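Local coordinates for protein putative hemolysin (Streptococcus mutans UA159, PDB 2RK5) that is a putative membrane-anchored hemolysin of the UPF0053 family, represented here by its transporter-associated domain, and may bind flavin adenine dinucleotide, at residues Y24-L29 / N62-E67; L66-D71 / L81-S86. All coordinates share one frame; numbering follows the deposited sequence. Where two conformers were deposited one is given.

Contact 1 of 2, residues Y24-L29 / N62-E67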
loop_
_atom_site.group_PDB
_atom_site.type_symbol
_atom_site.label_atom_id
_atom_site.label_comp_id
_atom_site.label_asym_id
_atom_site.label_seq_id
_atom_site.Cartn_x
_atom_site.Cartn_y
_atom_site.Cartn_z
ATOM N N TYR A 24 18.343 10.355 9.941
ATOM C CA TYR A 24 19.166 9.203 10.277
ATOM C C TYR A 24 20.197 8.889 9.196
ATOM O O TYR A 24 21.383 8.617 9.472
ATOM C CB TYR A 24 18.253 7.986 10.496
ATOM C CG TYR A 24 18.973 6.761 11.023
ATOM C CD1 TYR A 24 19.061 6.510 12.376
ATOM C CD2 TYR A 24 19.572 5.869 10.151
ATOM C CE1 TYR A 24 19.736 5.387 12.844
ATOM C CE2 TYR A 24 20.264 4.757 10.610
ATOM C CZ TYR A 24 20.334 4.518 11.947
ATOM O OH TYR A 24 21.035 3.406 12.382
ATOM N N PHE A 25 19.735 8.908 7.952
ATOM C CA PHE A 25 20.557 8.512 6.807
ATOM C C PHE A 25 21.240 9.652 6.089
ATOM O O PHE A 25 22.022 9.411 5.175
ATOM C CB PHE A 25 19.724 7.661 5.816
ATOM C CG PHE A 25 19.356 6.312 6.353
ATOM C CD1 PHE A 25 20.300 5.298 6.381
ATOM C CD2 PHE A 25 18.099 6.056 6.857
ATOM C CE1 PHE A 25 19.974 4.058 6.878
ATOM C CE2 PHE A 25 17.798 4.829 7.383
ATOM C CZ PHE A 25 18.730 3.835 7.387
ATOM N N GLU A 26 20.993 10.882 6.537
ATOM C CA GLU A 26 21.620 12.083 5.941
ATOM C C GLU A 26 21.231 12.223 4.478
ATOM O O GLU A 26 22.053 12.530 3.596
ATOM C CB GLU A 26 23.151 12.113 6.155
ATOM C CG GLU A 26 23.498 11.951 7.633
ATOM C CD GLU A 26 24.964 12.235 8.003
ATOM O OE1 GLU A 26 25.811 12.461 7.122
ATOM O OE2 GLU A 26 25.254 12.238 9.223
ATOM N N THR A 27 19.941 12.006 4.218
ATOM C CA THR A 27 19.412 12.083 2.873
ATOM C C THR A 27 18.305 13.153 2.817
ATOM O O THR A 27 18.027 13.842 3.825
ATOM C CB THR A 27 18.857 10.696 2.448
ATOM O OG1 THR A 27 17.972 10.210 3.461
ATOM C CG2 THR A 27 19.996 9.700 2.296
ATOM N N ASP A 28 17.727 13.303 1.625
ATOM C CA ASP A 28 16.701 14.309 1.343
ATOM C C ASP A 28 15.584 13.734 0.463
ATOM O O ASP A 28 15.114 14.383 -0.481
ATOM C CB ASP A 28 17.339 15.568 0.682
ATOM C CG ASP A 28 17.855 15.304 -0.761
ATOM O OD1 ASP A 28 17.858 14.137 -1.240
ATOM O OD2 ASP A 28 18.252 16.296 -1.433
ATOM N N LEU A 29 15.127 12.539 0.810
ATOM C CA LEU A 29 14.068 11.880 0.041
ATOM C C LEU A 29 12.780 12.655 0.208
ATOM O O LEU A 29 12.494 13.134 1.296
ATOM C CB LEU A 29 13.831 10.475 0.558
ATOM C CG LEU A 29 15.040 9.545 0.482
ATOM C CD1 LEU A 29 14.645 8.125 0.863
ATOM C CD2 LEU A 29 15.693 9.648 -0.917
ATOM N N ASN A 62 22.036 12.971 -1.657
ATOM C CA ASN A 62 23.142 13.543 -0.860
ATOM C C ASN A 62 24.377 12.676 -0.970
ATOM O O ASN A 62 25.116 12.477 -0.006
ATOM C CB ASN A 62 22.711 13.774 0.594
ATOM C CG ASN A 62 21.722 14.926 0.729
ATOM O OD1 ASN A 62 21.487 15.670 -0.233
ATOM N ND2 ASN A 62 21.136 15.080 1.913
ATOM N N GLY A 63 24.585 12.178 -2.183
ATOM C CA GLY A 63 25.746 11.380 -2.504
ATOM C C GLY A 63 25.721 9.953 -2.000
ATOM O O GLY A 63 26.682 9.213 -2.209
ATOM N N LYS A 64 24.636 9.570 -1.340
ATOM C CA LYS A 64 24.432 8.180 -0.929
ATOM C C LYS A 64 23.534 7.472 -1.953
ATOM O O LYS A 64 22.541 8.058 -2.441
ATOM C CB LYS A 64 23.751 8.092 0.437
ATOM C CG LYS A 64 24.543 8.651 1.632
ATOM C CD LYS A 64 23.959 10.046 1.949
ATOM C CE LYS A 64 24.755 10.820 2.912
ATOM N NZ LYS A 64 24.543 12.265 2.812
ATOM N N HIS A 65 23.896 6.241 -2.313
ATOM C CA HIS A 65 23.004 5.377 -3.076
ATOM C C HIS A 65 22.305 4.490 -2.065
ATOM O O HIS A 65 22.950 3.913 -1.216
ATOM C CB HIS A 65 23.761 4.511 -4.082
ATOM C CG HIS A 65 22.916 3.451 -4.722
ATOM N ND1 HIS A 65 22.335 3.597 -5.964
ATOM C CD2 HIS A 65 22.564 2.218 -4.288
ATOM C CE1 HIS A 65 21.660 2.501 -6.262
ATOM N NE2 HIS A 65 21.773 1.652 -5.255
ATOM N N LEU A 66 20.979 4.433 -2.139
ATOM C CA LEU A 66 20.172 3.606 -1.245
ATOM C C LEU A 66 19.449 2.570 -2.091
ATOM O O LEU A 66 18.880 2.895 -3.137
ATOM C CB LEU A 66 19.120 4.447 -0.547
ATOM C CG LEU A 66 19.552 5.626 0.322
ATOM C CD1 LEU A 66 18.333 6.313 0.965
ATOM C CD2 LEU A 66 20.479 5.171 1.351
ATOM N N GLU A 67 19.430 1.340 -1.596
ATOM C CA GLU A 67 18.593 0.285 -2.175
ATOM C C GLU A 67 17.566 -0.096 -1.109
ATOM O O GLU A 67 17.936 -0.458 0.004
ATOM C CB GLU A 67 19.411 -0.933 -2.619
ATOM C CG GLU A 67 18.553 -2.017 -3.239
ATOM C CD GLU A 67 19.326 -3.239 -3.696
ATOM O OE1 GLU A 67 20.494 -3.375 -3.328
ATOM O OE2 GLU A 67 18.729 -4.085 -4.390
#
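Lys64 starts with CG beside its backbone N and then bends at chi2 (101°), a kink that swings the rest of its chain over the end of helix 18-25 and delivers NZ to the carbonyl of Glu26. Asn62, with CG anti to its own carbonyl carbon (chi1 -71°), brings its amide to the same oxygen. At Glu26 the chain breaks out of the helix with a positive phi of 61°, and the O of this residue is gripped by two donors of different quality. Lys64 NZ sits on a lone pair in the carbonyl plane, 2.6 Å from Glu26 O. Asn62 ND2 hovers above that plane, 3.2 Å from Glu26 O. A third bond, Lys64 NZ to Asn62 O at 2.9 Å, ties the ammonium back to its own turn and fixes its position. The Glu26 carboxylate stays beyond salt-bridge range, although its negative charge probably favours the ammonium here.

Deeper in, contact becomes apolar: Thr27 CG2 meets Leu66 CD1 tip to tip at 4.0 Å, and Leu29 CD1 reaches the same methyl at 4.1 Å. Thr27 OG1 and Leu29 N bond to Asn22 OD1, while Asp28 OD1 bonds to Ser61 OG. The loop leaving helix 18-25 is thereby fastened across the turn joining strands 56-61 and 64-74, with Phe21 of the helix packing on Thr27, Leu29 and Leu66.

Contact 2 of 2, residues L66-D71 / L81-S86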
loop_
_atom_site.group_PDB
_atom_site.type_symbol
_atom_site.label_atom_id
_atom_site.label_comp_id
_atom_site.label_asym_id
_atom_site.label_seq_id
_atom_site.Cartn_x
_atom_site.Cartn_y
_atom_site.Cartn_z
ATOM N N LEU A 66 20.979 4.433 -2.139
ATOM C CA LEU A 66 20.172 3.606 -1.245
ATOM C C LEU A 66 19.449 2.570 -2.091
ATOM O O LEU A 66 18.880 2.895 -3.137
ATOM C CB LEU A 66 19.120 4.447 -0.547
ATOM C CG LEU A 66 19.552 5.626 0.322
ATOM C CD1 LEU A 66 18.333 6.313 0.965
ATOM C CD2 LEU A 66 20.479 5.171 1.351
ATOM N N GLU A 67 19.430 1.340 -1.596
ATOM C CA GLU A 67 18.593 0.285 -2.175
ATOM C C GLU A 67 17.566 -0.096 -1.109
ATOM O O GLU A 67 17.936 -0.458 0.004
ATOM C CB GLU A 67 19.411 -0.933 -2.619
ATOM C CG GLU A 67 18.553 -2.017 -3.239
ATOM C CD GLU A 67 19.326 -3.239 -3.696
ATOM O OE1 GLU A 67 20.494 -3.375 -3.328
ATOM O OE2 GLU A 67 18.729 -4.085 -4.390
ATOM N N LEU A 68 16.285 0.020 -1.449
ATOM C CA LEU A 68 15.185 -0.274 -0.525
ATOM C C LEU A 68 14.512 -1.563 -0.994
ATOM O O LEU A 68 14.165 -1.675 -2.160
ATOM C CB LEU A 68 14.165 0.846 -0.526
ATOM C CG LEU A 68 14.491 2.200 0.086
ATOM C CD1 LEU A 68 15.690 2.787 -0.553
ATOM C CD2 LEU A 68 13.294 3.116 -0.106
ATOM N N ILE A 69 14.323 -2.502 -0.071
ATOM C CA ILE A 69 13.727 -3.800 -0.371
ATOM C C ILE A 69 12.718 -4.158 0.702
ATOM O O ILE A 69 12.984 -3.991 1.880
ATOM C CB ILE A 69 14.778 -4.930 -0.427
ATOM C CG1 ILE A 69 16.029 -4.525 -1.203
ATOM C CG2 ILE A 69 14.161 -6.173 -1.076
ATOM C CD1 ILE A 69 17.136 -5.608 -1.165
ATOM N N ASN A 70 11.565 -4.689 0.310
ATOM C CA ASN A 70 10.607 -5.103 1.334
ATOM C C ASN A 70 11.203 -6.206 2.185
ATOM O O ASN A 70 11.808 -7.158 1.659
ATOM C CB ASN A 70 9.287 -5.551 0.737
ATOM C CG ASN A 70 9.453 -6.618 -0.305
ATOM O OD1 ASN A 70 10.073 -6.355 -1.320
ATOM N ND2 ASN A 70 8.844 -7.801 -0.097
ATOM N N ASP A 71 11.026 -6.070 3.500
ATOM C CA ASP A 71 11.380 -7.121 4.442
ATOM C C ASP A 71 10.160 -7.782 5.082
ATOM O O ASP A 71 10.212 -8.955 5.438
ATOM C CB ASP A 71 12.308 -6.552 5.516
ATOM C CG ASP A 71 12.678 -7.568 6.585
ATOM O OD1 ASP A 71 13.505 -8.453 6.311
ATOM O OD2 ASP A 71 12.138 -7.457 7.720
ATOM N N LEU A 81 11.342 -2.492 5.982
ATOM C CA LEU A 81 12.190 -2.396 4.804
ATOM C C LEU A 81 13.632 -2.675 5.178
ATOM O O LEU A 81 14.087 -2.270 6.244
ATOM C CB LEU A 81 12.137 -0.995 4.212
ATOM C CG LEU A 81 10.923 -0.568 3.402
ATOM C CD1 LEU A 81 10.984 0.954 3.178
ATOM C CD2 LEU A 81 10.915 -1.278 2.038
ATOM N N LYS A 82 14.356 -3.320 4.269
ATOM C CA LYS A 82 15.801 -3.412 4.310
ATOM C C LYS A 82 16.386 -2.264 3.494
ATOM O O LYS A 82 15.942 -2.026 2.377
ATOM C CB LYS A 82 16.256 -4.728 3.714
ATOM C CG LYS A 82 17.725 -5.027 3.900
ATOM C CD LYS A 82 18.063 -6.371 3.260
ATOM C CE LYS A 82 19.343 -6.916 3.766
ATOM N NZ LYS A 82 19.497 -8.343 3.327
ATOM N N ILE A 83 17.358 -1.557 4.060
ATOM C CA ILE A 83 18.024 -0.426 3.393
ATOM C C ILE A 83 19.488 -0.761 3.300
ATOM O O ILE A 83 20.120 -1.037 4.306
ATOM C CB ILE A 83 17.896 0.880 4.215
ATOM C CG1 ILE A 83 16.448 1.082 4.643
ATOM C CG2 ILE A 83 18.463 2.087 3.433
ATOM C CD1 ILE A 83 15.453 1.358 3.558
ATOM N N LEU A 84 20.017 -0.748 2.083
ATOM C CA LEU A 84 21.455 -0.929 1.873
ATOM C C LEU A 84 22.029 0.383 1.370
ATOM O O LEU A 84 21.516 0.959 0.384
ATOM C CB LEU A 84 21.691 -2.015 0.827
ATOM C CG LEU A 84 21.169 -3.436 1.105
ATOM C CD1 LEU A 84 21.136 -3.759 2.557
ATOM C CD2 LEU A 84 19.847 -3.682 0.475
ATOM N N VAL A 85 23.068 0.867 2.053
ATOM C CA VAL A 85 23.657 2.159 1.720
ATOM C C VAL A 85 24.990 1.980 1.002
ATOM O O VAL A 85 25.840 1.178 1.430
ATOM C CB VAL A 85 23.859 3.038 2.971
ATOM C CG1 VAL A 85 24.371 4.417 2.576
ATOM C CG2 VAL A 85 22.526 3.192 3.753
ATOM N N SER A 86 25.118 2.737 -0.089
ATOM C CA SER A 86 26.162 2.667 -1.117
ATOM C C SER A 86 26.812 1.355 -1.379
ATOM O O SER A 86 26.091 0.455 -1.817
ATOM C CB SER A 86 27.081 3.862 -1.014
ATOM O OG SER A 86 26.262 4.981 -1.249
#
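Three facing pairs, Leu66 with Val85, Glu67 with Leu84 and Leu68 with Ile83, run side by side between strands 66-70 and 81-85, alternating between the two faces of the sheet, whereas Asn70 and Leu81 diverge at the end. On the face bearing Leu66, Leu68, Ile83 and Val85, the leucine of each cross-strand pair lies beside its beta-branched partner, pointing the same way. Leu66 presents its CD2 branch to Val85 CG2 at 3.7 Å. Leu68 instead offers its branch point, with CG 3.7 Å from Ile83 CD1; chi2 of -67° folds the isoleucine's terminal methyl back to that position. The other face carries Glu67, Ile69, Lys82 and Leu84. Here Glu67, extended with CG anti to the backbone N, runs alongside Leu84, whereas Ile69 crosses Leu84 obliquely on the diagonal, its CD1 3.7 Å from Leu84 CD2. Lys82 keeps its chain extended beyond CG, so that the ammonium departs from strand 66-70.

The backbone sets this pattern. Glu67 and Leu84 form one hydrogen-bonded pair, with Glu67 N to Leu84 O at 2.9 Å and Leu84 N to Glu67 O at 3.0 Å. Ile69 and Lys82 form the next, Lys82 N lying 2.8 Å from Ile69 O and nearly along the C=O axis. The CA of Ile83 approaches Glu67 O in a CA-H...O contact. At the far end Leu81 CD2 curls back to Ile69 O at 3.4 Å, and Asn70, pointing away, bonds through OD1 to Glu55 N. Tyr41 packs on Leu68, Asn70 and Leu81, so helix 37-45 lies against the face bearing Leu68. With axes 159° apart, this is an antiparallel beta hairpin at the centre of the alpha+beta domain's five-stranded antiparallel sheet, between strands 9-13 and 56-61.

Strand 64-74 is common to both contacts, which share Leu66 and Glu67 and have centres about 11 Å apart. Contact 1 fastens the helix-exit loop to the beginning of that strand; contact 2 pairs the strand's continuation with strand 77-85. Leu66 joins them through its two branches, CD1 serving the loop and CD2 the neighbouring strand. The seam is closed by a probable hydrogen bond of 2.7 Å between His65 O and Ser86 N, and by Phe25 CD1 lying 4.0 Å from Val85 CG2. Loop, helix end and hairpin thus meet around Leu66, all within the transporter-associated domain.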